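Local atomic coordinates of putative polyprenyl synthetase (PDB entry 3NF2), a protein that probably builds prenyl diphosphate chains by magnesium-dependent prenyl transfer, as a member of the FPP/GGPP synthase family. Residues A22-L27 with F39-A44; V81-V86 with R146-A151; D243-K248 with F283-F288. One frame throughout, in Å; residues are numbered along the deposited sequence.

The three contacts follow one another along the chain; none nests in or crosses another. Contact 1 closes the shortest loop: 11 residues, mostly helix 31-38, separate the end of helix 5-25 from the turn at 39-44. Contact 2 spans 59 residues to set helix 77-98 beside helix 139-165, inside the helical bundle. Contact 3 bridges 34 residues, bringing the short helix 242-245 to the start of helix 285-297. Contacts 1 and 2 touch where Val24 CG2 packs on Leu85 CD2 at 4.2 Å. Contact 3 stands apart, about 16 Å from contact 2 between nearest atoms, the two lying on opposite sides of the chain's centre.

Contact 1: residues A22-L27 with F39-A44; sequences AAVDRL and FGWIDA
With its CG1 methyl trans to the backbone N (chi1 154°), Val24 forks toward two aromatic side chains, one for each branch, and both Phe39 and Trp41 turn their CG trans to their own carbonyl carbon so that their rings lean back to the helix carrying the valine. CG1 of Val24 reaches CZ3 of Trp41 at 3.7 Å. It arrives at the edge of the indole, close to its plane, and the same ring carbon also lies 4.2 Å from Val24 CB. The other branch, Val24 CG2, comes to Phe39 CE2 at 4.1 Å, approaching the phenyl ring obliquely. The two aromatic residues support one another as well: Phe39 CB sits 3.5 Å above the indole plane of Trp41, over its centre, which is likely to limit the swing of the indole. Beside the valine, OD2 of Asp25 comes to 4.3 Å from CZ3 of Trp41, a loose approach at the more exposed margin. No hydrogen bond crosses between 22-27 and 39-44, and what unites them is van der Waals packing. Between the two aromatic residues, Gly40, with positive phi (83°), is where the chain leaves helix 31-38. Other side chains pack around the contact: Leu20 of helix 5-25 packs on both rings, Arg21 makes a cation-pi contact with Trp41, and Leu125 of helix 115-134 meets Val24. Leu27 touches Arg153 of the second subunit, so the turn after helix 5-25 also reaches the dimer interface. The contact joins two successive helices, 5-25 and 31-38, the second ending in a Schellman motif at Gly40, with the aromatic residues before and after that glycine folded back onto the end of the first helix.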
loop_
_atom_site.group_PDB
_atom_site.type_symbol
_atom_site.label_atom_id
_atom_site.label_comp_id
_atom_site.label_asym_id
_atom_site.label_seq_id
_atom_site.Cartn_x
_atom_site.Cartn_y
_atom_site.Cartn_z
ATOM N N ALA A 22 18.568 -0.529 -8.192
ATOM C CA ALA A 22 19.045 -1.786 -7.602
ATOM C C ALA A 22 18.043 -2.412 -6.633
ATOM O O ALA A 22 17.954 -3.635 -6.548
ATOM C CB ALA A 22 20.400 -1.608 -6.920
ATOM N N ALA A 23 17.288 -1.584 -5.913
ATOM C CA ALA A 23 16.297 -2.118 -4.973
ATOM C C ALA A 23 15.083 -2.638 -5.724
ATOM O O ALA A 23 14.480 -3.626 -5.333
ATOM C CB ALA A 23 15.899 -1.071 -3.946
ATOM N N VAL A 24 14.752 -1.979 -6.826
ATOM C CA VAL A 24 13.616 -2.366 -7.668
ATOM C C VAL A 24 13.871 -3.671 -8.450
ATOM O O VAL A 24 12.986 -4.533 -8.559
ATOM C CB VAL A 24 13.227 -1.192 -8.596
ATOM C CG1 VAL A 24 12.547 -1.670 -9.888
ATOM C CG2 VAL A 24 12.365 -0.185 -7.831
ATOM N N ASP A 25 15.090 -3.824 -8.961
ATOM C CA ASP A 25 15.496 -5.051 -9.660
ATOM C C ASP A 25 15.462 -6.305 -8.757
ATOM O O ASP A 25 15.374 -7.431 -9.251
ATOM C CB ASP A 25 16.885 -4.863 -10.305
ATOM C CG ASP A 25 16.871 -3.869 -11.488
ATOM O OD1 ASP A 25 17.923 -3.695 -12.131
ATOM O OD2 ASP A 25 15.820 -3.261 -11.787
ATOM N N ARG A 26 15.514 -6.091 -7.440
ATOM C CA ARG A 26 15.497 -7.169 -6.446
ATOM C C ARG A 26 14.097 -7.694 -6.098
ATOM O O ARG A 26 13.972 -8.659 -5.356
ATOM C CB ARG A 26 16.189 -6.701 -5.168
ATOM C CG ARG A 26 17.699 -6.595 -5.272
ATOM C CD ARG A 26 18.390 -7.761 -4.597
ATOM N NE ARG A 26 18.358 -7.633 -3.140
ATOM C CZ ARG A 26 18.553 -8.638 -2.290
ATOM N NH1 ARG A 26 18.789 -9.865 -2.742
ATOM N NH2 ARG A 26 18.505 -8.416 -0.984
ATOM N N LEU A 27 13.052 -7.052 -6.611
ATOM C CA LEU A 27 11.673 -7.498 -6.377
ATOM C C LEU A 27 11.374 -8.819 -7.089
ATOM O O LEU A 27 11.842 -9.064 -8.199
ATOM C CB LEU A 27 10.670 -6.445 -6.856
ATOM C CG LEU A 27 10.531 -5.050 -6.245
ATOM C CD1 LEU A 27 9.634 -4.228 -7.169
ATOM C CD2 LEU A 27 9.943 -5.086 -4.848
ATOM N N PHE A 39 9.112 2.714 -14.531
ATOM C CA PHE A 39 10.196 3.661 -14.449
ATOM C C PHE A 39 10.811 4.002 -15.804
ATOM O O PHE A 39 11.694 4.843 -15.868
ATOM C CB PHE A 39 11.256 3.151 -13.486
ATOM C CG PHE A 39 10.920 3.374 -12.040
ATOM C CD1 PHE A 39 11.048 4.645 -11.467
ATOM C CD2 PHE A 39 10.472 2.315 -11.246
ATOM C CE1 PHE A 39 10.741 4.854 -10.128
ATOM C CE2 PHE A 39 10.156 2.512 -9.903
ATOM C CZ PHE A 39 10.296 3.776 -9.338
ATOM N N GLY A 40 10.347 3.362 -16.878
ATOM C CA GLY A 40 10.814 3.675 -18.232
ATOM C C GLY A 40 12.117 3.008 -18.666
ATOM O O GLY A 40 12.652 3.319 -19.742
ATOM N N TRP A 41 12.627 2.083 -17.848
ATOM C CA TRP A 41 13.873 1.375 -18.171
ATOM C C TRP A 41 13.701 0.293 -19.246
ATOM O O TRP A 41 14.666 -0.074 -19.932
ATOM C CB TRP A 41 14.530 0.801 -16.910
ATOM C CG TRP A 41 14.708 1.830 -15.820
ATOM C CD1 TRP A 41 15.070 3.144 -15.975
ATOM C CD2 TRP A 41 14.538 1.628 -14.414
ATOM N NE1 TRP A 41 15.115 3.771 -14.755
ATOM C CE2 TRP A 41 14.797 2.865 -13.778
ATOM C CE3 TRP A 41 14.177 0.527 -13.628
ATOM C CZ2 TRP A 41 14.714 3.028 -12.389
ATOM C CZ3 TRP A 41 14.098 0.689 -12.241
ATOM C CH2 TRP A 41 14.359 1.930 -11.643
ATOM N N ILE A 42 12.477 -0.217 -19.377
ATOM C CA ILE A 42 12.129 -1.170 -20.431
ATOM C C ILE A 42 10.788 -0.743 -21.021
ATOM O O ILE A 42 10.045 -0.005 -20.369
ATOM C CB ILE A 42 12.035 -2.665 -19.940
ATOM C CG1 ILE A 42 10.886 -2.869 -18.949
ATOM C CG2 ILE A 42 13.373 -3.183 -19.357
ATOM C CD1 ILE A 42 10.673 -4.329 -18.568
ATOM N N ASP A 43 10.490 -1.197 -22.242
ATOM C CA ASP A 43 9.235 -0.857 -22.932
ATOM C C ASP A 43 8.156 -1.928 -22.740
ATOM O O ASP A 43 8.317 -2.821 -21.910
ATOM C CB ASP A 43 9.478 -0.546 -24.424
ATOM C CG ASP A 43 10.092 -1.716 -25.190
ATOM O OD1 ASP A 43 11.094 -1.485 -25.902
ATOM O OD2 ASP A 43 9.586 -2.857 -25.095
ATOM N N ALA A 44 7.081 -1.847 -23.522
ATOM C CA ALA A 44 5.900 -2.713 -23.345
ATOM C C ALA A 44 6.140 -4.201 -23.619
ATOM O O ALA A 44 5.444 -5.058 -23.067
ATOM C CB ALA A 44 4.727 -2.201 -24.182
#

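Contact 2: residues V81-V86 with R146-A151; sequences VAVELV and RRLTKA
Leu148 carries this contact, reaching from helix 139-165 to Ala82, Val83 and Val86 on helix 77-98. Its CB points at the opposing helix, and with CG trans to the backbone N (chi1 -167°) the branch extends toward helix 77-98. CG lies 4.0 Å from Val86 CG2. Beyond it the methyls part: CD1 settles against the turn of Ala82, 4.0 Å from Ala82 CB and 3.9 Å from Ala82 O, a carbonyl already bonded to Val86 N within its helix, and it also reaches Val83 CG2 at 4.3 Å. CD2 meets Val86 CG2 at 3.9 Å and also Ala82 CB at 4.2 Å; the valine and leucine side chains lie alongside, pointing opposite ways. An alanine here in place of Leu148 would lack CG and both methyls, and would probably leave a gap facing Ala82, Val83 and Val86. The local axes run nearly parallel, 21° apart and 11.0 Å at closest approach. Helix 115-134 flanks the pair through Ala129, Asn130 and Leu133, helix 173-198 adds Leu187 and Cys190 beside Val83, and Thr149 packs on Ala127 of the second subunit.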
loop_
_atom_site.group_PDB
_atom_site.type_symbol
_atom_site.label_atom_id
_atom_site.label_comp_id
_atom_site.label_asym_id
_atom_site.label_seq_id
_atom_site.Cartn_x
_atom_site.Cartn_y
_atom_site.Cartn_z
ATOM N N VAL A 81 15.362 7.832 -1.544
ATOM C CA VAL A 81 14.923 6.613 -2.213
ATOM C C VAL A 81 13.506 6.263 -1.731
ATOM O O VAL A 81 12.607 6.025 -2.538
ATOM C CB VAL A 81 15.959 5.449 -2.014
ATOM C CG1 VAL A 81 15.382 4.084 -2.389
ATOM C CG2 VAL A 81 17.208 5.711 -2.836
ATOM N N ALA A 82 13.308 6.303 -0.421
ATOM C CA ALA A 82 12.006 6.040 0.177
ATOM C C ALA A 82 10.920 7.010 -0.321
ATOM O O ALA A 82 9.791 6.582 -0.610
ATOM C CB ALA A 82 12.110 6.082 1.690
ATOM N N VAL A 83 11.276 8.297 -0.430
ATOM C CA VAL A 83 10.375 9.334 -0.938
ATOM C C VAL A 83 9.989 9.066 -2.401
ATOM O O VAL A 83 8.816 9.186 -2.779
ATOM C CB VAL A 83 10.986 10.758 -0.779
ATOM C CG1 VAL A 83 10.273 11.767 -1.653
ATOM C CG2 VAL A 83 10.885 11.229 0.663
ATOM N N GLU A 84 10.970 8.675 -3.208
ATOM C CA GLU A 84 10.723 8.375 -4.609
ATOM C C GLU A 84 9.853 7.141 -4.790
ATOM O O GLU A 84 9.034 7.081 -5.710
ATOM C CB GLU A 84 12.040 8.181 -5.348
ATOM C CG GLU A 84 12.796 9.468 -5.633
ATOM C CD GLU A 84 11.894 10.587 -6.109
ATOM O OE1 GLU A 84 11.565 11.462 -5.279
ATOM O OE2 GLU A 84 11.510 10.582 -7.301
ATOM N N LEU A 85 10.048 6.161 -3.910
ATOM C CA LEU A 85 9.297 4.916 -3.942
ATOM C C LEU A 85 7.826 5.140 -3.604
ATOM O O LEU A 85 6.948 4.653 -4.324
ATOM C CB LEU A 85 9.930 3.873 -3.013
ATOM C CG LEU A 85 11.198 3.197 -3.545
ATOM C CD1 LEU A 85 11.915 2.414 -2.439
ATOM C CD2 LEU A 85 10.917 2.297 -4.750
ATOM N N VAL A 86 7.577 5.894 -2.527
ATOM C CA VAL A 86 6.220 6.263 -2.105
ATOM C C VAL A 86 5.543 7.096 -3.184
ATOM O O VAL A 86 4.368 6.859 -3.519
ATOM C CB VAL A 86 6.212 7.029 -0.755
ATOM C CG1 VAL A 86 4.856 7.654 -0.491
ATOM C CG2 VAL A 86 6.540 6.094 0.387
ATOM N N ARG A 146 8.495 7.387 10.454
ATOM C CA ARG A 146 7.353 8.101 11.042
ATOM C C ARG A 146 6.928 9.279 10.161
ATOM O O ARG A 146 5.736 9.509 9.949
ATOM C CB ARG A 146 7.732 8.595 12.445
ATOM C CG ARG A 146 6.739 9.518 13.140
ATOM C CD ARG A 146 6.047 8.811 14.277
ATOM N NE ARG A 146 4.916 9.574 14.802
ATOM C CZ ARG A 146 4.930 10.274 15.936
ATOM N NH1 ARG A 146 6.028 10.325 16.682
ATOM N NH2 ARG A 146 3.838 10.925 16.322
ATOM N N ARG A 147 7.920 10.001 9.643
ATOM C CA ARG A 147 7.708 11.144 8.765
ATOM C C ARG A 147 7.192 10.698 7.409
ATOM O O ARG A 147 6.384 11.389 6.795
ATOM C CB ARG A 147 9.018 11.911 8.549
ATOM C CG ARG A 147 9.711 12.391 9.811
ATOM C CD ARG A 147 9.143 13.689 10.300
ATOM N NE ARG A 147 9.615 14.006 11.643
ATOM C CZ ARG A 147 9.459 15.187 12.228
ATOM N NH1 ARG A 147 8.852 16.174 11.579
ATOM N NH2 ARG A 147 9.918 15.383 13.459
ATOM N N LEU A 148 7.687 9.553 6.940
ATOM C CA LEU A 148 7.279 8.996 5.653
ATOM C C LEU A 148 5.823 8.569 5.721
ATOM O O LEU A 148 5.065 8.796 4.781
ATOM C CB LEU A 148 8.157 7.797 5.284
ATOM C CG LEU A 148 8.072 7.293 3.834
ATOM C CD1 LEU A 148 8.891 8.167 2.889
ATOM C CD2 LEU A 148 8.508 5.854 3.747
ATOM N N THR A 149 5.450 7.975 6.853
ATOM C CA THR A 149 4.095 7.494 7.095
ATOM C C THR A 149 3.071 8.634 7.107
ATOM O O THR A 149 2.002 8.501 6.532
ATOM C CB THR A 149 4.022 6.681 8.409
ATOM O OG1 THR A 149 5.009 5.644 8.363
ATOM C CG2 THR A 149 2.613 6.052 8.618
ATOM N N LYS A 150 3.419 9.745 7.748
ATOM C CA LYS A 150 2.564 10.921 7.800
ATOM C C LYS A 150 2.295 11.430 6.383
ATOM O O LYS A 150 1.144 11.704 6.025
ATOM C CB LYS A 150 3.208 12.013 8.666
ATOM C CG LYS A 150 2.429 13.337 8.698
ATOM C CD LYS A 150 3.084 14.381 9.591
ATOM C CE LYS A 150 2.297 15.689 9.561
ATOM N NZ LYS A 150 2.514 16.492 10.793
ATOM N N ALA A 151 3.357 11.504 5.577
ATOM C CA ALA A 151 3.271 11.985 4.203
ATOM C C ALA A 151 2.477 11.041 3.307
ATOM O O ALA A 151 1.788 11.483 2.384
ATOM C CB ALA A 151 4.649 12.177 3.636
#

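Contact 3: residues D243-K248 with F283-F288; sequences DLRQRK and FSEEEF
Aromatic contacts dominate where Arg245 lies across the ring of Phe288. The aliphatic part of the arginine makes a CH-pi contact: Arg245 CG stands 3.7 Å from the centroid of the Phe288 ring and 22° off its normal, over one face. From CG to NE the chain is extended, crossing the phenylalanine at about a right angle and carrying the guanidinium over the ring's CD2 side. There Phe288 CD2 lies over the centre of the guanidinium, 4.1 Å above its plane, but the two planes are 42° apart, so the groups are tilted and do not form a parallel stack.

Apolar packing comes from Leu244, whose CB touches Phe288 CD1 at 3.8 Å. The backbone carbonyl of Leu244 also lies close to the ring, its O 3.2 Å from Phe288 CE1, so two consecutive residues of 243-248 border the ring.

Polar and charged groups play a smaller part across the contact. Arg245 NH2 passes Glu285 CB at 4.0 Å, yet it stays 6.4 Å from Glu285 OE1, too far for a salt bridge. Each polar end has another partner: Arg245 NE gives a hydrogen bond to Thr240 O, and Glu285 OE1 accepts one from Trp241 NE1. At the start of helix 285-297 Ser284 and Glu287 form a capping box, in which Ser284 N binds Glu287 OE1 at 3.2 Å and Glu287 N returns a weak bond to Ser284 OG.

Segment 243-248 leaves helix 242-245 by a Schellman turn at Arg247, whose side chain makes a cation-pi contact with Phe280. The short, weakly bonded helix 242-245 rests against the first turns of helix 285-297, with Leu244 reaching on to Ala292 and Ile295 and Trp241 packing against Phe288.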
loop_
_atom_site.group_PDB
_atom_site.type_symbol
_atom_site.label_atom_id
_atom_site.label_comp_id
_atom_site.label_asym_id
_atom_site.label_seq_id
_atom_site.Cartn_x
_atom_site.Cartn_y
_atom_site.Cartn_z
ATOM N N ASP A 243 -4.622 20.835 -18.778
ATOM C CA ASP A 243 -5.476 20.638 -17.611
ATOM C C ASP A 243 -6.959 20.915 -17.876
ATOM O O ASP A 243 -7.826 20.345 -17.207
ATOM C CB ASP A 243 -5.021 21.499 -16.436
ATOM C CG ASP A 243 -3.813 20.934 -15.719
ATOM O OD1 ASP A 243 -3.242 19.923 -16.176
ATOM O OD2 ASP A 243 -3.432 21.514 -14.682
ATOM N N LEU A 244 -7.256 21.801 -18.826
ATOM C CA LEU A 244 -8.656 22.086 -19.158
ATOM C C LEU A 244 -9.269 20.992 -20.027
ATOM O O LEU A 244 -10.470 20.751 -19.954
ATOM C CB LEU A 244 -8.821 23.461 -19.813
ATOM C CG LEU A 244 -8.355 24.691 -19.029
ATOM C CD1 LEU A 244 -8.712 25.972 -19.778
ATOM C CD2 LEU A 244 -8.909 24.738 -17.610
ATOM N N ARG A 245 -8.441 20.333 -20.832
ATOM C CA ARG A 245 -8.855 19.157 -21.608
ATOM C C ARG A 245 -9.181 17.954 -20.708
ATOM O O ARG A 245 -9.916 17.054 -21.110
ATOM C CB ARG A 245 -7.779 18.764 -22.632
ATOM C CG ARG A 245 -7.583 19.764 -23.765
ATOM C CD ARG A 245 -6.415 19.397 -24.673
ATOM N NE ARG A 245 -6.070 20.490 -25.589
ATOM C CZ ARG A 245 -6.485 20.585 -26.853
ATOM N NH1 ARG A 245 -7.267 19.646 -27.372
ATOM N NH2 ARG A 245 -6.116 21.618 -27.607
ATOM N N GLN A 246 -8.637 17.955 -19.496
ATOM C CA GLN A 246 -8.838 16.875 -18.541
ATOM C C GLN A 246 -9.833 17.265 -17.441
ATOM O O GLN A 246 -10.034 16.509 -16.483
ATOM C CB GLN A 246 -7.493 16.456 -17.926
ATOM C CG GLN A 246 -6.580 15.650 -18.859
ATOM C CD GLN A 246 -5.183 15.408 -18.272
ATOM O OE1 GLN A 246 -4.865 15.875 -17.175
ATOM N NE2 GLN A 246 -4.345 14.674 -19.009
ATOM N N ARG A 247 -10.376 18.460 -17.557
ATOM C CA ARG A 247 -11.331 19.046 -16.631
ATOM C C ARG A 247 -10.903 19.115 -15.194
ATOM O O ARG A 247 -11.709 18.912 -14.321
ATOM C CB ARG A 247 -12.689 18.376 -16.699
ATOM C CG ARG A 247 -13.350 18.452 -18.013
ATOM C CD ARG A 247 -14.676 17.801 -17.971
ATOM N NE ARG A 247 -14.919 16.972 -19.138
ATOM C CZ ARG A 247 -14.947 15.649 -19.122
ATOM N NH1 ARG A 247 -14.745 14.992 -18.004
ATOM N NH2 ARG A 247 -15.172 14.979 -20.221
ATOM N N LYS A 248 -9.643 19.414 -14.947
ATOM C CA LYS A 248 -9.178 19.521 -13.587
ATOM C C LYS A 248 -9.691 20.734 -12.874
ATOM O O LYS A 248 -9.845 21.770 -13.436
ATOM C CB LYS A 248 -7.664 19.504 -13.535
ATOM C CG LYS A 248 -7.086 18.137 -13.553
ATOM C CD LYS A 248 -5.589 18.140 -13.768
ATOM C CE LYS A 248 -5.052 16.721 -13.888
ATOM N NZ LYS A 248 -4.870 16.052 -12.575
ATOM N N PHE A 283 -14.235 19.127 -28.723
ATOM C CA PHE A 283 -13.840 20.487 -28.325
ATOM C C PHE A 283 -12.548 20.925 -29.004
ATOM O O PHE A 283 -11.636 20.123 -29.187
ATOM C CB PHE A 283 -13.645 20.578 -26.812
ATOM C CG PHE A 283 -14.909 20.859 -26.032
ATOM C CD1 PHE A 283 -14.834 21.470 -24.783
ATOM C CD2 PHE A 283 -16.167 20.506 -26.526
ATOM C CE1 PHE A 283 -15.991 21.729 -24.037
ATOM C CE2 PHE A 283 -17.323 20.766 -25.789
ATOM C CZ PHE A 283 -17.235 21.377 -24.544
ATOM N N SER A 284 -12.486 22.199 -29.379
ATOM C CA SER A 284 -11.321 22.748 -30.074
ATOM C C SER A 284 -10.417 23.491 -29.101
ATOM O O SER A 284 -10.823 23.802 -27.983
ATOM C CB SER A 284 -11.771 23.698 -31.187
ATOM O OG SER A 284 -12.535 24.769 -30.655
ATOM N N GLU A 285 -9.197 23.786 -29.550
ATOM C CA GLU A 285 -8.260 24.665 -28.838
ATOM C C GLU A 285 -8.929 25.979 -28.413
ATOM O O GLU A 285 -8.819 26.405 -27.256
ATOM C CB GLU A 285 -7.040 24.929 -29.737
ATOM C CG GLU A 285 -5.900 25.734 -29.096
ATOM C CD GLU A 285 -6.065 27.236 -29.255
ATOM O OE1 GLU A 285 -5.847 27.972 -28.265
ATOM O OE2 GLU A 285 -6.431 27.677 -30.364
ATOM N N GLU A 286 -9.653 26.592 -29.348
ATOM C CA GLU A 286 -10.301 27.893 -29.142
ATOM C C GLU A 286 -11.336 27.889 -28.040
ATOM O O GLU A 286 -11.458 28.874 -27.294
ATOM C CB GLU A 286 -10.932 28.366 -30.439
ATOM C CG GLU A 286 -9.909 28.648 -31.526
ATOM C CD GLU A 286 -9.639 27.478 -32.444
ATOM O OE1 GLU A 286 -9.695 26.306 -32.006
ATOM O OE2 GLU A 286 -9.354 27.748 -33.624
ATOM N N GLU A 287 -12.057 26.776 -27.917
ATOM C CA GLU A 287 -13.022 26.607 -26.823
ATOM C C GLU A 287 -12.311 26.486 -25.486
ATOM O O GLU A 287 -12.772 27.031 -24.480
ATOM C CB GLU A 287 -13.911 25.380 -27.062
ATOM C CG GLU A 287 -14.851 25.508 -28.263
ATOM C CD GLU A 287 -15.669 24.252 -28.484
ATOM O OE1 GLU A 287 -15.383 23.530 -29.467
ATOM O OE2 GLU A 287 -16.582 23.979 -27.664
ATOM N N PHE A 288 -11.182 25.783 -25.470
ATOM C CA PHE A 288 -10.358 25.726 -24.249
ATOM C C PHE A 288 -9.687 27.055 -23.936
ATOM O O PHE A 288 -9.527 27.414 -22.762
ATOM C CB PHE A 288 -9.348 24.579 -24.298
ATOM C CG PHE A 288 -9.984 23.214 -24.204
ATOM C CD1 PHE A 288 -10.693 22.837 -23.063
ATOM C CD2 PHE A 288 -9.873 22.310 -25.253
ATOM C CE1 PHE A 288 -11.291 21.579 -22.978
ATOM C CE2 PHE A 288 -10.464 21.058 -25.187
ATOM C CZ PHE A 288 -11.173 20.685 -24.044
#